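Local atomic coordinates of 2-dehydro-3-deoxy-d-gluconate/2-dehydro-3-deoxy-phosphogluconate aldolase (Picrophilus torridus, PDB entry 4UXD), a protein that belongs to the dihydrodipicolinate synthetase family of aldolases, built on a parallel beta/alpha barrel and assembled here from four chains. Residues Leu36-Asn41 and Asn283-Arg287; Tyr73-Glu78 and Arg287-Tyr291; Val122-Pro126 and Tyr139-Ile143; Gln133-Tyr137 and Asn161-Thr167. One frame throughout, in Å; residues are numbered along the deposited sequence.

Interaction 1 (Leu36-Asn41 and Asn283-Arg287); sequences LDAHGN and NGGYR
The guanidinium of Arg287 takes the carbonyl oxygen of Gly40 side-on with two nitrogens. Its NE lies 3.0 Å from Gly40 O, nearly in line with the C=O bond, and its NH2 reaches the same Gly40 O at 3.2 Å on a lone pair in the carbonyl plane. The oxygen sits in the plane of the guanidinium, at its edge. CG of Arg287 is anti to the backbone N (chi1 -179°), and the chain then bends at chi3 (-63°) to turn this edge to the loop. At the other end of the contact, Gly285 N donates to Leu36 O at 2.8 Å. Leu36 CD1 comes down on the backbone beside it, 3.4 Å from Arg287 N. Gly285 CA also makes a CA-H...O contact with Asp37 O, at 3.1 Å. Behind these contacts stands a type I turn from Asp37 to Gly40, in which Gly40 N donates to Asp37 O; just past it, Asn41 N gives Asp37 OD1 a nearly straight bond of 3.3 Å from above the carboxylate plane. Outside the two segments, Tyr277 OH bonds both Leu36 N and Gly285 O, and Glu78 forms a salt bridge with Arg287. Gly40 O and the Glu78 carboxylate thus occupy N-H groups of Arg287 and hold the guanidinium in a fixed orientation, which ties the turn at 37-40 to the chain near its C-terminal end.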
loop_
_atom_site.group_PDB
_atom_site.type_symbol
_atom_site.label_atom_id
_atom_site.label_comp_id
_atom_site.label_asym_id
_atom_site.label_seq_id
_atom_site.Cartn_x
_atom_site.Cartn_y
_atom_site.Cartn_z
ATOM N N LEU A 36 -22.157 22.977 11.126
ATOM C CA LEU A 36 -23.146 23.039 10.052
ATOM C C LEU A 36 -24.593 22.912 10.555
ATOM O O LEU A 36 -24.891 22.174 11.507
ATOM C CB LEU A 36 -22.890 21.938 9.014
ATOM C CG LEU A 36 -21.504 21.802 8.373
ATOM C CD1 LEU A 36 -21.461 20.524 7.519
ATOM C CD2 LEU A 36 -21.142 23.035 7.533
ATOM N N ASP A 37 -25.489 23.626 9.883
ATOM C CA ASP A 37 -26.907 23.541 10.178
ATOM C C ASP A 37 -27.491 22.252 9.599
ATOM O O ASP A 37 -26.782 21.468 8.987
ATOM C CB ASP A 37 -27.644 24.773 9.631
ATOM C CG ASP A 37 -27.552 24.909 8.107
ATOM O OD1 ASP A 37 -27.548 23.894 7.381
ATOM O OD2 ASP A 37 -27.508 26.059 7.626
ATOM N N ALA A 38 -28.788 22.050 9.775
ATOM C CA ALA A 38 -29.472 20.900 9.193
ATOM C C ALA A 38 -29.394 20.849 7.654
ATOM O O ALA A 38 -29.742 19.833 7.062
ATOM C CB ALA A 38 -30.932 20.891 9.641
ATOM N N HIS A 39 -28.927 21.921 7.012
ATOM C CA HIS A 39 -28.785 21.938 5.547
ATOM C C HIS A 39 -27.316 21.892 5.063
ATOM O O HIS A 39 -27.030 22.145 3.891
ATOM C CB HIS A 39 -29.491 23.174 4.980
ATOM C CG HIS A 39 -30.919 23.291 5.418
ATOM N ND1 HIS A 39 -31.490 24.485 5.806
ATOM C CD2 HIS A 39 -31.886 22.349 5.552
ATOM C CE1 HIS A 39 -32.749 24.275 6.154
ATOM N NE2 HIS A 39 -33.010 22.985 6.012
ATOM N N GLY A 40 -26.394 21.543 5.958
ATOM C CA GLY A 40 -24.991 21.418 5.602
ATOM C C GLY A 40 -24.307 22.701 5.138
ATOM O O GLY A 40 -23.337 22.639 4.382
ATOM N N ASN A 41 -24.818 23.853 5.569
ATOM C CA ASN A 41 -24.149 25.133 5.360
ATOM C C ASN A 41 -23.626 25.643 6.689
ATOM O O ASN A 41 -24.096 25.213 7.737
ATOM C CB ASN A 41 -25.092 26.164 4.742
ATOM C CG ASN A 41 -25.798 25.649 3.510
ATOM O OD1 ASN A 41 -27.024 25.709 3.416
ATOM N ND2 ASN A 41 -25.034 25.130 2.562
ATOM N N ASN A 283 -28.548 21.147 16.906
ATOM C CA ASN A 283 -29.087 20.369 15.805
ATOM C C ASN A 283 -28.260 20.622 14.545
ATOM O O ASN A 283 -28.617 21.456 13.707
ATOM C CB ASN A 283 -30.556 20.738 15.583
ATOM C CG ASN A 283 -31.222 19.875 14.547
ATOM O OD1 ASN A 283 -30.773 18.765 14.269
ATOM N ND2 ASN A 283 -32.305 20.379 13.967
ATOM N N GLY A 284 -27.147 19.905 14.424
ATOM C CA GLY A 284 -26.179 20.176 13.381
ATOM C C GLY A 284 -26.191 19.160 12.259
ATOM O O GLY A 284 -26.635 18.029 12.439
ATOM N N GLY A 285 -25.683 19.562 11.099
ATOM C CA GLY A 285 -25.767 18.733 9.916
ATOM C C GLY A 285 -24.453 18.382 9.248
ATOM O O GLY A 285 -23.368 18.615 9.780
ATOM N N TYR A 286 -24.578 17.801 8.061
ATOM C CA TYR A 286 -23.473 17.172 7.386
ATOM C C TYR A 286 -23.546 17.406 5.884
ATOM O O TYR A 286 -24.443 16.886 5.228
ATOM C CB TYR A 286 -23.478 15.670 7.677
ATOM C CG TYR A 286 -23.424 15.332 9.143
ATOM C CD1 TYR A 286 -24.565 15.397 9.929
ATOM C CD2 TYR A 286 -22.237 14.940 9.742
ATOM C CE1 TYR A 286 -24.528 15.100 11.265
ATOM C CE2 TYR A 286 -22.188 14.642 11.085
ATOM C CZ TYR A 286 -23.342 14.718 11.842
ATOM O OH TYR A 286 -23.326 14.410 13.178
ATOM N N ARG A 287 -22.605 18.177 5.345
ATOM C CA ARG A 287 -22.480 18.320 3.900
ATOM C C ARG A 287 -21.885 17.038 3.325
ATOM O O ARG A 287 -20.760 16.665 3.682
ATOM C CB ARG A 287 -21.599 19.520 3.531
ATOM C CG ARG A 287 -21.454 19.746 2.014
ATOM C CD ARG A 287 -20.697 21.038 1.660
ATOM N NE ARG A 287 -21.396 22.242 2.120
ATOM C CZ ARG A 287 -21.085 23.483 1.753
ATOM N NH1 ARG A 287 -20.089 23.708 0.908
ATOM N NH2 ARG A 287 -21.778 24.504 2.229
#

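Interaction 2 (Tyr73-Glu78 and Arg287-Tyr291); sequences YFTLKE and RPPMY
The loop backbones stay apart, with Tyr73 CA and Arg287 CA 7.5 Å from each other, so side chains bridge the gap between Tyr73-Glu78 and Arg287-Tyr291. Arg287 meets Glu78 end-on in a salt bridge of two bonds: NH1 to OE1 of Glu78 at 3.0 Å, on its syn lone pair, and NH2 to OE2 of Glu78 on the syn side. Carboxylate and guanidinium lie nearly coplanar, 23° apart. NH1 of Arg287 also donates to Tyr73 O at 3.1 Å, tilted from the carbonyl plane, while Phe74 CD1 lies over one guanidinium face, 3.6 Å from Arg287 NH1. Farther along, Pro289, which follows a cis peptide bond, sets its CD over the centre of the Tyr73 ring in a CH-pi contact, 3.6 Å from the centroid. Met290 CG comes to the edge of that ring, 3.7 Å from Tyr73 CE2. The ring is directed there by a first torsion that places CG anti to the carbonyl carbon (chi1 -63°). Ser102 OG of the second subunit donates to Tyr73 O, and Leu131 of that subunit packs on Pro289, so the contact borders a subunit interface. Glu78 has a second task: Thr75 N donates to its OE1 at 2.8 Å, and Glu78 N gives its hydrogen to Thr75 OG1 at 2.7 Å. These reciprocal bonds are a capping box at the start of helix 76-88, here with its carboxylate shared by a buried arginine from the loop after helix 270-279.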
loop_
_atom_site.group_PDB
_atom_site.type_symbol
_atom_site.label_atom_id
_atom_site.label_comp_id
_atom_site.label_asym_id
_atom_site.label_seq_id
_atom_site.Cartn_x
_atom_site.Cartn_y
_atom_site.Cartn_z
ATOM N N TYR A 73 -14.506 20.709 1.218
ATOM C CA TYR A 73 -15.917 20.543 0.904
ATOM C C TYR A 73 -16.565 21.916 0.667
ATOM O O TYR A 73 -17.669 21.989 0.166
ATOM C CB TYR A 73 -16.654 19.782 2.021
ATOM C CG TYR A 73 -16.181 18.363 2.260
ATOM C CD1 TYR A 73 -15.326 17.724 1.357
ATOM C CD2 TYR A 73 -16.581 17.658 3.386
ATOM C CE1 TYR A 73 -14.879 16.429 1.568
ATOM C CE2 TYR A 73 -16.141 16.344 3.606
ATOM C CZ TYR A 73 -15.286 15.735 2.694
ATOM O OH TYR A 73 -14.842 14.432 2.906
ATOM N N PHE A 74 -15.856 22.992 0.995
ATOM C CA PHE A 74 -16.413 24.338 0.925
ATOM C C PHE A 74 -15.868 25.119 -0.258
ATOM O O PHE A 74 -14.785 24.822 -0.780
ATOM C CB PHE A 74 -16.124 25.109 2.225
ATOM C CG PHE A 74 -16.691 24.460 3.452
ATOM C CD1 PHE A 74 -18.036 24.555 3.744
ATOM C CD2 PHE A 74 -15.877 23.738 4.309
ATOM C CE1 PHE A 74 -18.546 23.946 4.863
ATOM C CE2 PHE A 74 -16.393 23.122 5.429
ATOM C CZ PHE A 74 -17.723 23.227 5.706
ATOM N N THR A 75 -16.624 26.134 -0.661
ATOM C CA THR A 75 -16.203 27.040 -1.725
ATOM C C THR A 75 -15.124 27.976 -1.229
ATOM O O THR A 75 -14.971 28.195 -0.032
ATOM C CB THR A 75 -17.373 27.910 -2.247
ATOM O OG1 THR A 75 -17.810 28.792 -1.205
ATOM C CG2 THR A 75 -18.528 27.052 -2.702
ATOM N N LEU A 76 -14.388 28.552 -2.159
ATOM C CA LEU A 76 -13.476 29.633 -1.826
ATOM C C LEU A 76 -14.205 30.770 -1.096
ATOM O O LEU A 76 -13.700 31.318 -0.124
ATOM C CB LEU A 76 -12.821 30.156 -3.098
ATOM C CG LEU A 76 -11.663 31.128 -2.921
ATOM C CD1 LEU A 76 -10.494 30.478 -2.164
ATOM C CD2 LEU A 76 -11.235 31.647 -4.288
ATOM N N LYS A 77 -15.408 31.109 -1.553
ATOM C CA LYS A 77 -16.180 32.173 -0.927
ATOM C C LYS A 77 -16.607 31.825 0.497
ATOM O O LYS A 77 -16.442 32.636 1.408
ATOM C CB LYS A 77 -17.397 32.504 -1.784
ATOM C CG LYS A 77 -17.031 33.150 -3.121
ATOM C CD LYS A 77 -18.239 33.305 -4.020
ATOM C CE LYS A 77 -17.856 33.921 -5.342
ATOM N NZ LYS A 77 -18.815 33.554 -6.421
ATOM N N GLU A 78 -17.149 30.630 0.698
ATOM C CA GLU A 78 -17.480 30.160 2.053
ATOM C C GLU A 78 -16.286 30.150 2.995
ATOM O O GLU A 78 -16.434 30.329 4.208
ATOM C CB GLU A 78 -18.051 28.751 2.013
ATOM C CG GLU A 78 -19.465 28.651 1.509
ATOM C CD GLU A 78 -19.858 27.221 1.239
ATOM O OE1 GLU A 78 -19.056 26.499 0.602
ATOM O OE2 GLU A 78 -20.945 26.811 1.683
ATOM N N ARG A 287 -22.605 18.177 5.345
ATOM C CA ARG A 287 -22.480 18.320 3.900
ATOM C C ARG A 287 -21.885 17.038 3.325
ATOM O O ARG A 287 -20.760 16.665 3.682
ATOM C CB ARG A 287 -21.599 19.520 3.531
ATOM C CG ARG A 287 -21.454 19.746 2.014
ATOM C CD ARG A 287 -20.697 21.038 1.660
ATOM N NE ARG A 287 -21.396 22.242 2.120
ATOM C CZ ARG A 287 -21.085 23.483 1.753
ATOM N NH1 ARG A 287 -20.089 23.708 0.908
ATOM N NH2 ARG A 287 -21.778 24.504 2.229
ATOM N N PRO A 288 -22.642 16.340 2.459
ATOM C CA PRO A 288 -22.040 15.210 1.749
ATOM C C PRO A 288 -20.673 15.583 1.181
ATOM O O PRO A 288 -20.528 16.708 0.695
ATOM C CB PRO A 288 -23.042 14.923 0.637
ATOM C CG PRO A 288 -24.359 15.386 1.181
ATOM C CD PRO A 288 -24.066 16.522 2.117
ATOM N N PRO A 289 -19.681 14.669 1.247
ATOM C CA PRO A 289 -19.744 13.251 1.649
ATOM C C PRO A 289 -19.801 12.970 3.161
ATOM O O PRO A 289 -19.851 11.808 3.536
ATOM C CB PRO A 289 -18.448 12.677 1.068
ATOM C CG PRO A 289 -17.477 13.820 1.140
ATOM C CD PRO A 289 -18.299 15.089 0.955
ATOM N N MET A 290 -19.769 13.989 4.012
ATOM C CA MET A 290 -20.043 13.778 5.430
ATOM C C MET A 290 -21.390 13.077 5.576
ATOM O O MET A 290 -22.254 13.173 4.696
ATOM C CB MET A 290 -20.079 15.102 6.213
ATOM C CG MET A 290 -18.837 15.948 6.153
ATOM S SD MET A 290 -19.084 17.610 6.817
ATOM C CE MET A 290 -18.888 17.362 8.576
ATOM N N TYR A 291 -21.579 12.378 6.689
ATOM C CA TYR A 291 -22.891 11.838 7.020
ATOM C C TYR A 291 -22.974 11.522 8.517
ATOM O O TYR A 291 -21.948 11.329 9.171
ATOM C CB TYR A 291 -23.180 10.604 6.169
ATOM C CG TYR A 291 -22.304 9.415 6.465
ATOM C CD1 TYR A 291 -21.091 9.239 5.818
ATOM C CD2 TYR A 291 -22.703 8.457 7.378
ATOM C CE1 TYR A 291 -20.294 8.137 6.088
ATOM C CE2 TYR A 291 -21.918 7.358 7.656
ATOM C CZ TYR A 291 -20.716 7.200 7.012
ATOM O OH TYR A 291 -19.951 6.091 7.289
#

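Interaction 3 (Val122-Pro126 and Tyr139-Ile143); sequences VLMPP and YYKEI
Pro126 sets its CG over the centre of the Tyr139 ring, 3.3 Å from the centroid and only 8° off the normal, a CH-pi contact with CD alongside. Ile143 CD1 covers the opposite face nearer the rim, which holds the ring between proline and isoleucine. Tyr139 turns toward the proline because its CG stands anti to the backbone N (chi1 173°); its hydroxyl is bonded beyond the contact, to Ser100 O. Tyr140 reaches in beside it and donates from OH to Leu123 O at 2.9 Å, arriving from above that carbonyl's plane. Leu123 belongs to the same packed core: its CD2 stands 3.7 Å from Tyr140 CE1 and meets Ile143 CD1 tip to tip at 3.9 Å. The contact is lighter where Pro125 CG touches the edge of the Tyr140 ring, 4.0 Å from Tyr140 CE2, and Lys141 and Glu142, both partly exposed, make no contact with 122-126. The contact seats helix 133-144 on strand 120-123 within a beta-alpha-beta unit of the barrel, with strand 150-155 beside Leu123 and Tyr140, helix 103-115 against Tyr139 and Ile143, and helix 165-174 against Tyr140.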
loop_
_atom_site.group_PDB
_atom_site.type_symbol
_atom_site.label_atom_id
_atom_site.label_comp_id
_atom_site.label_asym_id
_atom_site.label_seq_id
_atom_site.Cartn_x
_atom_site.Cartn_y
_atom_site.Cartn_z
ATOM N N VAL A 122 -1.523 28.068 7.227
ATOM C CA VAL A 122 -1.185 26.657 7.267
ATOM C C VAL A 122 -1.482 26.014 5.925
ATOM O O VAL A 122 -2.622 26.031 5.457
ATOM C CB VAL A 122 -1.970 25.897 8.332
ATOM C CG1 VAL A 122 -1.411 24.459 8.480
ATOM C CG2 VAL A 122 -1.950 26.645 9.643
ATOM N N LEU A 123 -0.461 25.399 5.339
ATOM C CA LEU A 123 -0.556 24.850 3.994
ATOM C C LEU A 123 0.014 23.428 3.911
ATOM O O LEU A 123 1.159 23.194 4.293
ATOM C CB LEU A 123 0.175 25.767 3.015
ATOM C CG LEU A 123 0.197 25.304 1.561
ATOM C CD1 LEU A 123 -1.216 25.235 1.030
ATOM C CD2 LEU A 123 1.051 26.233 0.702
ATOM N N MET A 124 -0.793 22.492 3.406
ATOM C CA MET A 124 -0.333 21.131 3.125
ATOM C C MET A 124 -0.066 20.984 1.629
ATOM O O MET A 124 -0.457 21.831 0.830
ATOM C CB MET A 124 -1.351 20.070 3.591
ATOM C CG MET A 124 -2.570 19.886 2.692
ATOM S SD MET A 124 -3.558 21.374 2.684
ATOM C CE MET A 124 -4.264 21.289 4.310
ATOM N N PRO A 125 0.622 19.912 1.242
ATOM C CA PRO A 125 0.888 19.871 -0.195
ATOM C C PRO A 125 -0.365 19.662 -1.052
ATOM O O PRO A 125 -1.380 19.178 -0.557
ATOM C CB PRO A 125 1.857 18.698 -0.327
ATOM C CG PRO A 125 2.599 18.689 0.997
ATOM C CD PRO A 125 1.552 19.069 2.015
ATOM N N PRO A 126 -0.297 20.049 -2.335
ATOM C CA PRO A 126 -1.404 19.796 -3.258
ATOM C C PRO A 126 -1.753 18.332 -3.314
ATOM O O PRO A 126 -0.859 17.488 -3.082
ATOM C CB PRO A 126 -0.863 20.252 -4.613
ATOM C CG PRO A 126 0.315 21.059 -4.325
ATOM C CD PRO A 126 0.853 20.665 -3.005
ATOM N N TYR A 139 6.034 24.251 -5.936
ATOM C CA TYR A 139 4.737 24.791 -5.568
ATOM C C TYR A 139 4.814 25.678 -4.298
ATOM O O TYR A 139 4.304 26.807 -4.292
ATOM C CB TYR A 139 3.780 23.632 -5.390
ATOM C CG TYR A 139 2.430 23.962 -4.852
ATOM C CD1 TYR A 139 1.403 24.351 -5.694
ATOM C CD2 TYR A 139 2.162 23.830 -3.494
ATOM C CE1 TYR A 139 0.146 24.623 -5.200
ATOM C CE2 TYR A 139 0.916 24.102 -2.987
ATOM C CZ TYR A 139 -0.090 24.500 -3.844
ATOM O OH TYR A 139 -1.335 24.755 -3.333
ATOM N N TYR A 140 5.466 25.186 -3.244
ATOM C CA TYR A 140 5.723 26.006 -2.057
ATOM C C TYR A 140 6.622 27.201 -2.387
ATOM O O TYR A 140 6.482 28.280 -1.815
ATOM C CB TYR A 140 6.369 25.181 -0.938
ATOM C CG TYR A 140 5.391 24.386 -0.107
ATOM C CD1 TYR A 140 4.802 24.929 1.028
ATOM C CD2 TYR A 140 5.053 23.091 -0.466
ATOM C CE1 TYR A 140 3.914 24.202 1.782
ATOM C CE2 TYR A 140 4.168 22.350 0.280
ATOM C CZ TYR A 140 3.598 22.898 1.403
ATOM O OH TYR A 140 2.708 22.128 2.131
ATOM N N LYS A 141 7.547 26.995 -3.314
ATOM C CA LYS A 141 8.458 28.046 -3.738
ATOM C C LYS A 141 7.693 29.254 -4.295
ATOM O O LYS A 141 7.858 30.389 -3.828
ATOM C CB LYS A 141 9.426 27.487 -4.786
ATOM C CG LYS A 141 10.508 28.443 -5.260
ATOM C CD LYS A 141 11.782 27.656 -5.573
ATOM C CE LYS A 141 12.787 28.388 -6.465
ATOM N NZ LYS A 141 12.212 29.507 -7.252
ATOM N N GLU A 142 6.850 28.995 -5.288
ATOM C CA GLU A 142 6.111 30.045 -5.959
ATOM C C GLU A 142 5.234 30.794 -4.971
ATOM O O GLU A 142 5.052 32.009 -5.065
ATOM C CB GLU A 142 5.252 29.447 -7.072
ATOM C CG GLU A 142 4.886 30.417 -8.180
ATOM C CD GLU A 142 5.725 30.207 -9.432
ATOM O OE1 GLU A 142 6.923 29.862 -9.297
ATOM O OE2 GLU A 142 5.179 30.371 -10.549
ATOM N N ILE A 143 4.694 30.049 -4.014
ATOM C CA ILE A 143 3.734 30.598 -3.079
ATOM C C ILE A 143 4.442 31.474 -2.033
ATOM O O ILE A 143 4.064 32.630 -1.808
ATOM C CB ILE A 143 2.940 29.459 -2.410
ATOM C CG1 ILE A 143 1.985 28.833 -3.420
ATOM C CG2 ILE A 143 2.135 29.956 -1.239
ATOM C CD1 ILE A 143 1.449 27.461 -3.027
#

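Interaction 4 (Gln133-Tyr137 and Asn161-Thr167); sequences QEAIY and NKIDPET
OE1 of Gln133 is gripped by two donors from the opposite segment. Asp164 N gives it an almost straight bond of 2.8 Å from above the amide plane, and Thr167 OG1 donates to Gln133 OE1 at 2.9 Å, in that plane and on a lone pair. The other end of the amide is used as well: NE2 of Gln133 donates to Lys162 O at 3.1 Å, with the oxygen in the amide plane. A bend at chi2 (-53°) folds the side chain so that both ends reach the 162-167 loop and helix start. The Asp164 carboxylate stacks on the amide, their planes 16° apart, with Asp164 OD2 3.2 Å from Gln133 CG. Lys162 NZ steadies that carboxylate through a salt bridge to Asp164 OD1 of 2.7 Å. Beside the polar cluster, Ile136 CD1 packs on Asn161 CB at 3.8 Å, and Ile136 CG2 touches Ile163 CG1 at 4.1 Å. Asn161 turns its own amide elsewhere, to Pro126 O and Leu131 N. Three bonds fix both the position and the rotation of the Gln133 amide, so a neutral side chain at the start of helix 133-144 clasps the start of helix 165-174, and the nearby lysine probably offsets the aspartate charge.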
loop_
_atom_site.group_PDB
_atom_site.type_symbol
_atom_site.label_atom_id
_atom_site.label_comp_id
_atom_site.label_asym_id
_atom_site.label_seq_id
_atom_site.Cartn_x
_atom_site.Cartn_y
_atom_site.Cartn_z
ATOM N N GLN A 133 8.732 15.219 -4.959
ATOM C CA GLN A 133 9.179 16.342 -4.136
ATOM C C GLN A 133 9.583 17.613 -4.930
ATOM O O GLN A 133 9.520 18.711 -4.394
ATOM C CB GLN A 133 10.355 15.899 -3.252
ATOM C CG GLN A 133 10.029 14.790 -2.265
ATOM C CD GLN A 133 8.814 15.083 -1.382
ATOM O OE1 GLN A 133 8.844 15.958 -0.524
ATOM N NE2 GLN A 133 7.746 14.329 -1.586
ATOM N N GLU A 134 10.003 17.481 -6.187
ATOM C CA GLU A 134 10.356 18.662 -6.985
ATOM C C GLU A 134 9.096 19.518 -7.262
ATOM O O GLU A 134 9.115 20.752 -7.164
ATOM C CB GLU A 134 11.032 18.238 -8.293
ATOM C CG GLU A 134 11.553 19.385 -9.181
ATOM C CD GLU A 134 12.763 20.113 -8.594
ATOM O OE1 GLU A 134 13.871 19.527 -8.582
ATOM O OE2 GLU A 134 12.612 21.283 -8.162
ATOM N N ALA A 135 7.995 18.852 -7.585
ATOM C CA ALA A 135 6.746 19.539 -7.857
ATOM C C ALA A 135 6.249 20.238 -6.601
ATOM O O ALA A 135 5.774 21.392 -6.631
ATOM C CB ALA A 135 5.709 18.560 -8.363
ATOM N N ILE A 136 6.362 19.521 -5.493
ATOM C CA ILE A 136 5.907 20.021 -4.210
ATOM C C ILE A 136 6.763 21.208 -3.819
ATOM O O ILE A 136 6.246 22.250 -3.405
ATOM C CB ILE A 136 5.962 18.922 -3.137
ATOM C CG1 ILE A 136 4.799 17.948 -3.345
ATOM C CG2 ILE A 136 5.934 19.520 -1.726
ATOM C CD1 ILE A 136 4.977 16.613 -2.657
ATOM N N TYR A 137 8.077 21.054 -3.967
ATOM C CA TYR A 137 8.996 22.145 -3.682
ATOM C C TYR A 137 8.636 23.388 -4.505
ATOM O O TYR A 137 8.325 24.429 -3.939
ATOM C CB TYR A 137 10.433 21.728 -3.958
ATOM C CG TYR A 137 11.370 22.886 -3.871
ATOM C CD1 TYR A 137 11.823 23.341 -2.641
ATOM C CD2 TYR A 137 11.776 23.557 -5.014
ATOM C CE1 TYR A 137 12.666 24.427 -2.554
ATOM C CE2 TYR A 137 12.615 24.640 -4.938
ATOM C CZ TYR A 137 13.053 25.075 -3.709
ATOM O OH TYR A 137 13.898 26.151 -3.626
ATOM N N ASN A 161 -0.270 14.313 -0.882
ATOM C CA ASN A 161 1.124 13.966 -1.122
ATOM C C ASN A 161 1.972 14.307 0.085
ATOM O O ASN A 161 1.831 15.391 0.656
ATOM C CB ASN A 161 1.673 14.705 -2.334
ATOM C CG ASN A 161 0.939 14.373 -3.600
ATOM O OD1 ASN A 161 1.056 13.272 -4.115
ATOM N ND2 ASN A 161 0.182 15.335 -4.123
ATOM N N LYS A 162 2.843 13.378 0.470
ATOM C CA LYS A 162 3.758 13.594 1.586
ATOM C C LYS A 162 4.784 14.646 1.212
ATOM O O LYS A 162 5.131 14.780 0.042
ATOM C CB LYS A 162 4.474 12.301 1.974
ATOM C CG LYS A 162 5.483 11.793 0.948
ATOM C CD LYS A 162 6.020 10.425 1.348
ATOM C CE LYS A 162 6.951 9.813 0.301
ATOM N NZ LYS A 162 8.251 10.524 0.145
ATOM N N ILE A 163 5.250 15.402 2.198
ATOM C CA ILE A 163 6.397 16.287 1.984
ATOM C C ILE A 163 7.547 15.747 2.843
ATOM O O ILE A 163 7.405 15.569 4.053
ATOM C CB ILE A 163 6.053 17.790 2.307
ATOM C CG1 ILE A 163 7.281 18.683 2.087
ATOM C CG2 ILE A 163 5.454 17.932 3.714
ATOM C CD1 ILE A 163 7.055 20.151 2.415
ATOM N N ASP A 164 8.667 15.430 2.208
ATOM C CA ASP A 164 9.791 14.824 2.931
ATOM C C ASP A 164 10.419 15.841 3.872
ATOM O O ASP A 164 10.384 17.040 3.600
ATOM C CB ASP A 164 10.864 14.301 1.975
ATOM C CG ASP A 164 10.385 13.160 1.123
ATOM O OD1 ASP A 164 9.359 12.536 1.480
ATOM O OD2 ASP A 164 11.037 12.886 0.090
ATOM N N PRO A 165 10.996 15.368 4.980
ATOM C CA PRO A 165 11.763 16.244 5.871
ATOM C C PRO A 165 12.830 17.087 5.167
ATOM O O PRO A 165 13.033 18.246 5.515
ATOM C CB PRO A 165 12.418 15.261 6.829
ATOM C CG PRO A 165 11.487 14.118 6.865
ATOM C CD PRO A 165 10.885 14.002 5.520
ATOM N N GLU A 166 13.520 16.495 4.207
ATOM C CA GLU A 166 14.532 17.204 3.442
ATOM C C GLU A 166 13.925 18.406 2.750
ATOM O O GLU A 166 14.498 19.491 2.763
ATOM C CB GLU A 166 15.166 16.272 2.408
ATOM C CG GLU A 166 16.214 16.920 1.513
ATOM C CD GLU A 166 17.488 17.299 2.257
ATOM O OE1 GLU A 166 17.773 16.701 3.323
ATOM O OE2 GLU A 166 18.210 18.195 1.766
ATOM N N THR A 167 12.764 18.199 2.140
ATOM C CA THR A 167 12.091 19.255 1.406
ATOM C C THR A 167 11.670 20.388 2.346
ATOM O O THR A 167 11.617 21.556 1.943
ATOM C CB THR A 167 10.855 18.694 0.650
ATOM O OG1 THR A 167 11.248 17.553 -0.123
ATOM C CG2 THR A 167 10.233 19.743 -0.270
#

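How the interactions relate
The four contacts form two pairs on the barrel. Interactions 1 and 2 lie 10 Å apart between centres and share Arg287, which ties the loops after strand 27-31 and before helix 76-88 to the chain beyond helix 270-279, joining early and late chain. Interactions 3 and 4 are likewise 10 Å apart, both use helix 133-144, and their segments alternate along the chain; Pro126 O and Asn161 ND2, 2.6 Å apart, probably form a hydrogen bond between them. Their segments fall between those of the first pair in sequence and pack locally on a different part of the barrel, the centres of 2 and 3 being 22 Å apart. All four come within reach of the second subunit, interaction 1 through Arg287 alone.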